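Local coordinates for agenet domain-containing protein (Arabidopsis thaliana, PDB 6IE4), which binds methylated histone H3 tails through its tandem Agenet domains and so probably acts as a reader of heterochromatin marks, at residues K37-P42 with Q53-T58. Numbering follows the deposited sequence.
Sequences KVITIP and QVEYTT
Lys37 and Glu55 form an antiparallel hydrogen-bonded pair, Val38 and Val54 the non-hydrogen-bonded pair after it, and then a classic beta bulge shifts the register, so that Ile39 and Thr40 both face Gln53. The carbonyl of Gln53 serves both bulge residues: Ile39 N binds Gln53 O at 2.8 Å, and Thr40 N reaches the same oxygen by a weaker bond. Gln53 N answers to Thr40 O at 3.0 Å. The side chains repeat the pairing. Thr40 OG1, set between its own backbone N and carbonyl carbon (chi1 50°), donates to Gln53 OE1 at 3.0 Å, meeting a lone pair in the plane of the amide. An alanine in place of Gln53 would probably leave Thr40 OG1 without this acceptor and uncover the CG2 branch of Ile39, which lies alongside OE1. Because of the bulge, Ile39 points toward the partner strand; its CG1 arm runs over the backbone at Val54 and crosses the Glu55 side chain at about a right angle, its CD1 end lying against Glu55 CB. On the face shared by Val38 and Val54, Val38 CG2 lies 4.3 Å from Val54 CG1, and Val20 and Ile22 of strand 19-22 extend this apolar patch into the barrel of the SH3-like Agenet domain; Tyr56, next along the strand, packs on a basic side chain of the bound peptide. The buried valine face is thus apolar and that of Lys37, Glu55, Thr40 and Gln53 polar. Backbone and side-chain bonds to Gln53 tie the bulge, whereas Lys37 NZ stays 4.5 Å from Glu55 OE2, beyond a salt bridge, their charges probably attracting only loosely.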
ATOM      1  N   LYS A  37      -8.128   8.354  -2.255  1.00 40.71           N
ATOM      2  CA  LYS A  37      -8.327   9.737  -2.663  1.00 40.12           C
ATOM      3  C   LYS A  37      -8.909  10.510  -1.494  1.00 39.79           C
ATOM      4  O   LYS A  37      -9.725   9.987  -0.729  1.00 38.92           O
ATOM      5  CB  LYS A  37      -9.306   9.882  -3.838  1.00 43.34           C
ATOM      6  CG  LYS A  37      -8.721   9.791  -5.239  1.00 53.37           C
ATOM      7  CD  LYS A  37      -9.769   9.225  -6.231  1.00 54.98           C
ATOM      8  CE  LYS A  37     -11.201   9.616  -5.812  1.00 53.64           C
ATOM      9  NZ  LYS A  37     -12.115   9.874  -6.966  1.00 59.27           N
ATOM     10  N   VAL A  38      -8.554  11.780  -1.412  1.00 37.66           N
ATOM     11  CA  VAL A  38      -9.049  12.637  -0.350  1.00 38.25           C
ATOM     12  C   VAL A  38     -10.410  13.153  -0.796  1.00 43.21           C
ATOM     13  O   VAL A  38     -10.618  13.426  -1.982  1.00 40.26           O
ATOM     14  CB  VAL A  38      -8.079  13.793  -0.052  1.00 43.62           C
ATOM     15  CG1 VAL A  38      -8.596  14.619   1.117  1.00 49.10           C
ATOM     16  CG2 VAL A  38      -6.692  13.267   0.272  1.00 38.80           C
ATOM     17  N   ILE A  39     -11.364  13.175   0.129  1.00 48.36           N
ATOM     18  CA  ILE A  39     -12.728  13.625  -0.143  1.00 48.69           C
ATOM     19  C   ILE A  39     -13.003  14.963   0.519  1.00 52.03           C
ATOM     20  O   ILE A  39     -13.543  15.876  -0.107  1.00 61.03           O
ATOM     21  CB  ILE A  39     -13.761  12.595   0.360  1.00 50.79           C
ATOM     22  CG1 ILE A  39     -13.676  11.259  -0.336  1.00 47.99           C
ATOM     23  CG2 ILE A  39     -15.177  13.178   0.283  1.00 58.86           C
ATOM     24  CD1 ILE A  39     -14.705  10.313   0.294  1.00 48.12           C
ATOM     25  N   THR A  40     -12.647  15.079   1.798  1.00 49.87           N
ATOM     26  CA  THR A  40     -12.989  16.228   2.623  1.00 53.55           C
ATOM     27  C   THR A  40     -11.816  16.519   3.542  1.00 54.83           C
ATOM     28  O   THR A  40     -11.385  15.656   4.315  1.00 50.38           O
ATOM     29  CB  THR A  40     -14.288  15.996   3.416  1.00 58.14           C
ATOM     30  OG1 THR A  40     -14.238  14.733   4.098  1.00 52.67           O
ATOM     31  CG2 THR A  40     -15.529  16.064   2.505  1.00 58.32           C
ATOM     32  N   ILE A  41     -11.268  17.716   3.385  1.00 56.79           N
ATOM     33  CA  ILE A  41     -10.337  18.353   4.305  1.00 53.79           C
ATOM     34  C   ILE A  41     -11.224  19.126   5.272  1.00 61.15           C
ATOM     35  O   ILE A  41     -12.324  19.535   4.874  1.00 69.90           O
ATOM     36  CB  ILE A  41      -9.353  19.246   3.527  1.00 60.68           C
ATOM     37  CG1 ILE A  41      -8.233  18.392   2.933  1.00 61.19           C
ATOM     38  CG2 ILE A  41      -8.802  20.398   4.363  1.00 59.28           C
ATOM     39  CD1 ILE A  41      -7.558  17.494   3.951  1.00 55.77           C
ATOM     40  N   PRO A  42     -10.838  19.311   6.549  1.00 59.82           N
ATOM     41  CA  PRO A  42     -11.631  20.127   7.483  1.00 63.53           C
ATOM     42  C   PRO A  42     -12.140  21.450   6.887  1.00 58.98           C
ATOM     43  O   PRO A  42     -11.586  22.514   7.161  1.00 58.63           O
ATOM     44  CB  PRO A  42     -10.642  20.393   8.625  1.00 59.85           C
ATOM     45  CG  PRO A  42      -9.786  19.178   8.645  1.00 56.75           C
ATOM     46  CD  PRO A  42      -9.663  18.709   7.206  1.00 55.22           C
ATOM     47  N   GLN A  53     -11.032  12.871   5.440  1.00 46.70           N
ATOM     48  CA  GLN A  53     -11.782  11.687   5.056  1.00 45.51           C
ATOM     49  C   GLN A  53     -11.415  11.304   3.630  1.00 41.63           C
ATOM     50  O   GLN A  53     -11.299  12.163   2.752  1.00 42.46           O
ATOM     51  CB  GLN A  53     -13.299  11.934   5.136  1.00 43.70           C
ATOM     52  CG  GLN A  53     -14.161  10.721   4.841  1.00 44.28           C
ATOM     53  CD  GLN A  53     -15.562  11.089   4.338  1.00 49.72           C
ATOM     54  OE1 GLN A  53     -15.796  12.208   3.864  1.00 54.14           O
ATOM     55  NE2 GLN A  53     -16.504  10.157   4.473  1.00 43.60           N
ATOM     56  N   VAL A  54     -11.209  10.012   3.410  1.00 40.37           N
ATOM     57  CA  VAL A  54     -10.712   9.519   2.137  1.00 38.62           C
ATOM     58  C   VAL A  54     -11.719   8.511   1.580  1.00 39.52           C
ATOM     59  O   VAL A  54     -12.632   8.054   2.267  1.00 40.80           O
ATOM     60  CB  VAL A  54      -9.310   8.877   2.269  1.00 38.19           C
ATOM     61  CG1 VAL A  54      -8.236   9.931   2.569  1.00 40.20           C
ATOM     62  CG2 VAL A  54      -9.302   7.811   3.364  1.00 34.96           C
ATOM     63  N   GLU A  55     -11.496   8.114   0.338  1.00 38.05           N
ATOM     64  CA  GLU A  55     -12.278   7.072  -0.302  1.00 37.35           C
ATOM     65  C   GLU A  55     -11.278   6.118  -0.922  1.00 35.30           C
ATOM     66  O   GLU A  55     -10.462   6.525  -1.752  1.00 36.21           O
ATOM     67  CB  GLU A  55     -13.231   7.660  -1.346  1.00 41.14           C
ATOM     68  CG  GLU A  55     -13.676   6.728  -2.465  1.00 44.74           C
ATOM     69  CD  GLU A  55     -14.817   7.331  -3.289  1.00 49.99           C
ATOM     70  OE1 GLU A  55     -15.721   7.961  -2.698  1.00 46.59           O
ATOM     71  OE2 GLU A  55     -14.787   7.215  -4.534  1.00 60.79           O
ATOM     72  N   TYR A  56     -11.303   4.872  -0.467  1.00 36.89           N
ATOM     73  CA  TYR A  56     -10.393   3.857  -0.964  1.00 33.73           C
ATOM     74  C   TYR A  56     -10.729   3.546  -2.409  1.00 37.68           C
ATOM     75  O   TYR A  56     -11.901   3.522  -2.793  1.00 42.82           O
ATOM     76  CB  TYR A  56     -10.484   2.591  -0.117  1.00 32.98           C
ATOM     77  CG  TYR A  56     -10.013   2.733   1.311  1.00 33.19           C
ATOM     78  CD1 TYR A  56     -10.717   3.508   2.225  1.00 37.16           C
ATOM     79  CD2 TYR A  56      -8.912   2.024   1.768  1.00 31.45           C
ATOM     80  CE1 TYR A  56     -10.305   3.620   3.538  1.00 37.76           C
ATOM     81  CE2 TYR A  56      -8.492   2.123   3.080  1.00 32.59           C
ATOM     82  CZ  TYR A  56      -9.190   2.928   3.957  1.00 39.74           C
ATOM     83  OH  TYR A  56      -8.788   3.033   5.267  1.00 44.71           O
ATOM     84  N   THR A  57      -9.701   3.372  -3.232  1.00 32.32           N
ATOM     85  CA  THR A  57      -9.992   2.994  -4.605  1.00 35.47           C
ATOM     86  C   THR A  57     -10.242   1.503  -4.784  1.00 30.61           C
ATOM     87  O   THR A  57     -10.903   1.135  -5.754  1.00 38.78           O
ATOM     88  CB  THR A  57      -8.893   3.473  -5.554  1.00 33.78           C
ATOM     89  OG1 THR A  57      -7.672   2.807  -5.245  1.00 40.85           O
ATOM     90  CG2 THR A  57      -8.696   4.979  -5.404  1.00 33.56           C
ATOM     91  N   THR A  58      -9.767   0.631  -3.884  1.00 33.52           N
ATOM     92  CA  THR A  58      -9.978  -0.807  -4.080  1.00 32.44           C
ATOM     93  C   THR A  58     -10.756  -1.528  -2.986  1.00 27.35           C
ATOM     94  O   THR A  58     -11.004  -2.718  -3.139  1.00 30.25           O
ATOM     95  CB  THR A  58      -8.641  -1.546  -4.267  1.00 28.48           C
ATOM     96  OG1 THR A  58      -8.032  -1.761  -2.994  1.00 29.66           O
ATOM     97  CG2 THR A  58      -7.705  -0.745  -5.159  1.00 28.79           C
TER